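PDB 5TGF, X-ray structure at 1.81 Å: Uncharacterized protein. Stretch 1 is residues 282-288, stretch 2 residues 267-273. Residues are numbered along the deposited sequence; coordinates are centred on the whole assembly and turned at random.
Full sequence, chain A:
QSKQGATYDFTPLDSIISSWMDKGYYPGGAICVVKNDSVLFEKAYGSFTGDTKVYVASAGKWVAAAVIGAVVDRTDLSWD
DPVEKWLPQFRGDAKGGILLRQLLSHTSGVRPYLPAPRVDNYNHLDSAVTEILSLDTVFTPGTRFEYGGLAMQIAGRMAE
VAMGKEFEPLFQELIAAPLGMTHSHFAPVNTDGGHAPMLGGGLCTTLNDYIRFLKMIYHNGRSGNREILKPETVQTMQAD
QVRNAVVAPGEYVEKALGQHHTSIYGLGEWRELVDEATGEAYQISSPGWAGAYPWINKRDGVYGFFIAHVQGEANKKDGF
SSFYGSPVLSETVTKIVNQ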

# COMPACT_ATOMS: atom_id res chain seq x y z
N TYR A 282 14.64 -2.41 -5.59
CA TYR A 282 14.75 -3.83 -5.28
C TYR A 282 14.17 -4.20 -3.93
O TYR A 282 14.02 -5.38 -3.61
CB TYR A 282 16.22 -4.27 -5.42
CG TYR A 282 17.21 -3.70 -4.44
CD1 TYR A 282 17.37 -4.24 -3.18
CD2 TYR A 282 18.03 -2.64 -4.80
CE1 TYR A 282 18.28 -3.72 -2.28
CE2 TYR A 282 18.95 -2.10 -3.90
CZ TYR A 282 19.08 -2.67 -2.65
OH TYR A 282 19.96 -2.18 -1.75
N GLN A 283 13.76 -3.21 -3.16
CA GLN A 283 12.86 -3.47 -2.02
C GLN A 283 11.69 -2.50 -2.06
O GLN A 283 11.88 -1.27 -2.15
CB GLN A 283 13.59 -3.39 -0.69
CG GLN A 283 12.76 -3.93 0.49
CD GLN A 283 13.57 -4.15 1.75
OE1 GLN A 283 14.19 -5.19 1.91
NE2 GLN A 283 13.56 -3.17 2.66
N ILE A 284 10.50 -3.05 -2.08
CA ILE A 284 9.25 -2.31 -2.17
C ILE A 284 8.32 -2.77 -1.00
O ILE A 284 8.30 -3.94 -0.59
CB ILE A 284 8.58 -2.61 -3.53
CG1 ILE A 284 9.43 -2.02 -4.68
CG2 ILE A 284 7.17 -2.03 -3.60
CD1 ILE A 284 9.21 -2.76 -5.97
N SER A 285 7.55 -1.82 -0.47
CA SER A 285 6.67 -2.09 0.66
C SER A 285 5.47 -1.18 0.67
O SER A 285 5.38 -0.20 -0.09
CB SER A 285 7.44 -1.89 1.95
OG SER A 285 7.55 -0.48 2.17
N SER A 286 4.51 -1.51 1.54
CA SER A 286 3.35 -0.65 1.83
C SER A 286 2.96 -0.74 3.34
O SER A 286 1.93 -1.33 3.68
CB SER A 286 2.18 -1.01 0.92
OG SER A 286 1.21 0.04 0.87
N PRO A 287 3.78 -0.16 4.25
CA PRO A 287 3.49 -0.30 5.66
C PRO A 287 2.25 0.46 6.07
O PRO A 287 1.96 1.50 5.51
CB PRO A 287 4.72 0.31 6.36
CG PRO A 287 5.72 0.50 5.28
CD PRO A 287 4.94 0.70 4.01
N GLY A 288 1.53 -0.05 7.06
CA GLY A 288 0.43 0.70 7.69
C GLY A 288 0.85 1.20 9.05
O GLY A 288 1.74 0.63 9.66
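Stretch 2, residues 267-273: LGEWREL

How does stretch 2 run along stretch 1? A strand beginning at Trp270 lies beside the strand of stretch 1 that runs up to Ser285, in the antiparallel sense; the N-to-C directions differ by 143°, and the axes approach to 4.8 Å. Ser285 pairs with Trp270 as a hydrogen-bonded pair, Trp270 N donating to Ser285 O at 2.8 Å and Ser285 N to Trp270 O at 3.0 Å. Ile284 then faces Arg271 in a non-hydrogen-bonded pair, their CA atoms 4.8 Å apart, with Ile284 CA only 3.2 Å from Trp270 O in a CA-H...O contact. Before the strand, Gly268 adopts positive phi (61°), a conformation that favours glycine, and Glu269 is extended.

Where does the regular pairing break? Between Ile284 and Gln283 the register slips by one residue, so Gln283 pairs with Leu273 rather than Glu272. This is a beta bulge, and Glu272, with phi/psi of -74/-43, departs from the extended conformation there. Gln283 O therefore meets two amides in succession: Glu272 N at 2.9 Å in a weak hydrogen bond, and Leu273 N at 3.3 Å with a nearly straight geometry.

What does Leu273, the residue with the largest covered area, rest against? It lies where the chain turns a corner, opposite another corner at Tyr282. Leu273 O accepts from Tyr282 N at 2.9 Å and, weakly, from Gln283 N at 3.3 Å. Its side chain packs on both residues: Leu273 CB sits over one face of the Tyr282 ring, 3.8 Å from the centroid, while Leu273 CD1 comes within 3.6 Å of both Tyr282 CE1 and Gln283 CB.

How do Gln283 and Glu272, next in covered area, hold each other? The CA-to-CB bond of Glu272 points toward stretch 1, and its m, t side chain brings the carboxylate to two polar groups. Gln283 NE2 donates to Glu272 OE1 at 2.9 Å, and Ser285 OG donates to Glu272 OE2 at 2.6 Å. Since Gln283 and Ser285 project from the same face of the sheet, one carboxylate can bridge both, adding a side-chain link to the backbone ladder.

What closes the contact beyond the strand? The five-membered side of the Trp270 indole is nearest the loop that follows Ser285, with Trp270 CD1 3.4 Å from Pro287 CD, while the six-membered ring lies farther from stretch 1. A water completes this end: it accepts from Trp270 NE1 at 2.9 Å and donates to Pro287 O at 2.9 Å, tying the indole to the loop backbone.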

# COMPACT_ATOMS: atom_id res chain seq x y z
N LEU A 267 3.43 3.60 -7.48
CA LEU A 267 1.97 3.70 -7.42
C LEU A 267 1.45 2.92 -6.22
O LEU A 267 1.56 1.68 -6.15
CB LEU A 267 1.32 3.16 -8.69
CG LEU A 267 1.84 3.78 -9.99
CD1 LEU A 267 1.21 3.08 -11.20
CD2 LEU A 267 1.52 5.26 -10.07
N GLY A 268 1.05 3.64 -5.19
CA GLY A 268 0.58 3.02 -3.94
C GLY A 268 1.58 2.14 -3.18
O GLY A 268 1.16 1.25 -2.48
N GLU A 269 2.87 2.39 -3.33
CA GLU A 269 3.90 1.58 -2.72
C GLU A 269 5.19 2.38 -2.59
O GLU A 269 5.53 3.23 -3.47
CB GLU A 269 4.14 0.31 -3.54
CG GLU A 269 4.60 0.56 -4.98
CD GLU A 269 4.12 -0.54 -5.95
OE1 GLU A 269 4.92 -1.43 -6.33
OE2 GLU A 269 2.88 -0.57 -6.27
N TRP A 270 5.92 2.13 -1.50
CA TRP A 270 7.21 2.76 -1.26
C TRP A 270 8.32 1.99 -1.95
O TRP A 270 8.38 0.73 -1.91
CB TRP A 270 7.55 2.83 0.26
CG TRP A 270 6.58 3.63 1.10
CD1 TRP A 270 5.46 3.17 1.75
CD2 TRP A 270 6.69 5.01 1.43
NE1 TRP A 270 4.82 4.20 2.38
CE2 TRP A 270 5.56 5.34 2.21
CE3 TRP A 270 7.57 6.04 1.05
CZ2 TRP A 270 5.31 6.64 2.64
CZ3 TRP A 270 7.33 7.34 1.53
CH2 TRP A 270 6.23 7.62 2.30
N ARG A 271 9.22 2.75 -2.56
CA ARG A 271 10.49 2.28 -3.06
C ARG A 271 11.57 2.41 -1.98
O ARG A 271 12.17 3.45 -1.81
CB ARG A 271 10.85 3.06 -4.33
CG ARG A 271 9.84 2.84 -5.47
CD ARG A 271 10.04 3.73 -6.70
NE ARG A 271 11.43 4.15 -6.95
CZ ARG A 271 12.24 3.72 -7.90
NH1 ARG A 271 11.92 2.73 -8.73
NH2 ARG A 271 13.43 4.25 -7.98
N GLU A 272 11.67 1.40 -1.12
CA GLU A 272 12.49 1.51 0.09
C GLU A 272 13.99 1.44 -0.24
O GLU A 272 14.77 2.19 0.33
CB GLU A 272 12.17 0.41 1.10
CG GLU A 272 10.78 0.52 1.71
CD GLU A 272 10.57 -0.46 2.86
OE1 GLU A 272 11.20 -1.52 2.89
OE2 GLU A 272 9.69 -0.19 3.69
N LEU A 273 14.39 0.53 -1.11
CA LEU A 273 15.81 0.43 -1.50
C LEU A 273 15.90 0.48 -3.03
O LEU A 273 15.18 -0.28 -3.75
CB LEU A 273 16.42 -0.88 -1.00
CG LEU A 273 16.31 -1.19 0.48
CD1 LEU A 273 16.83 -2.60 0.79
CD2 LEU A 273 17.08 -0.13 1.26
O HOH W 1 2.23 3.44 3.41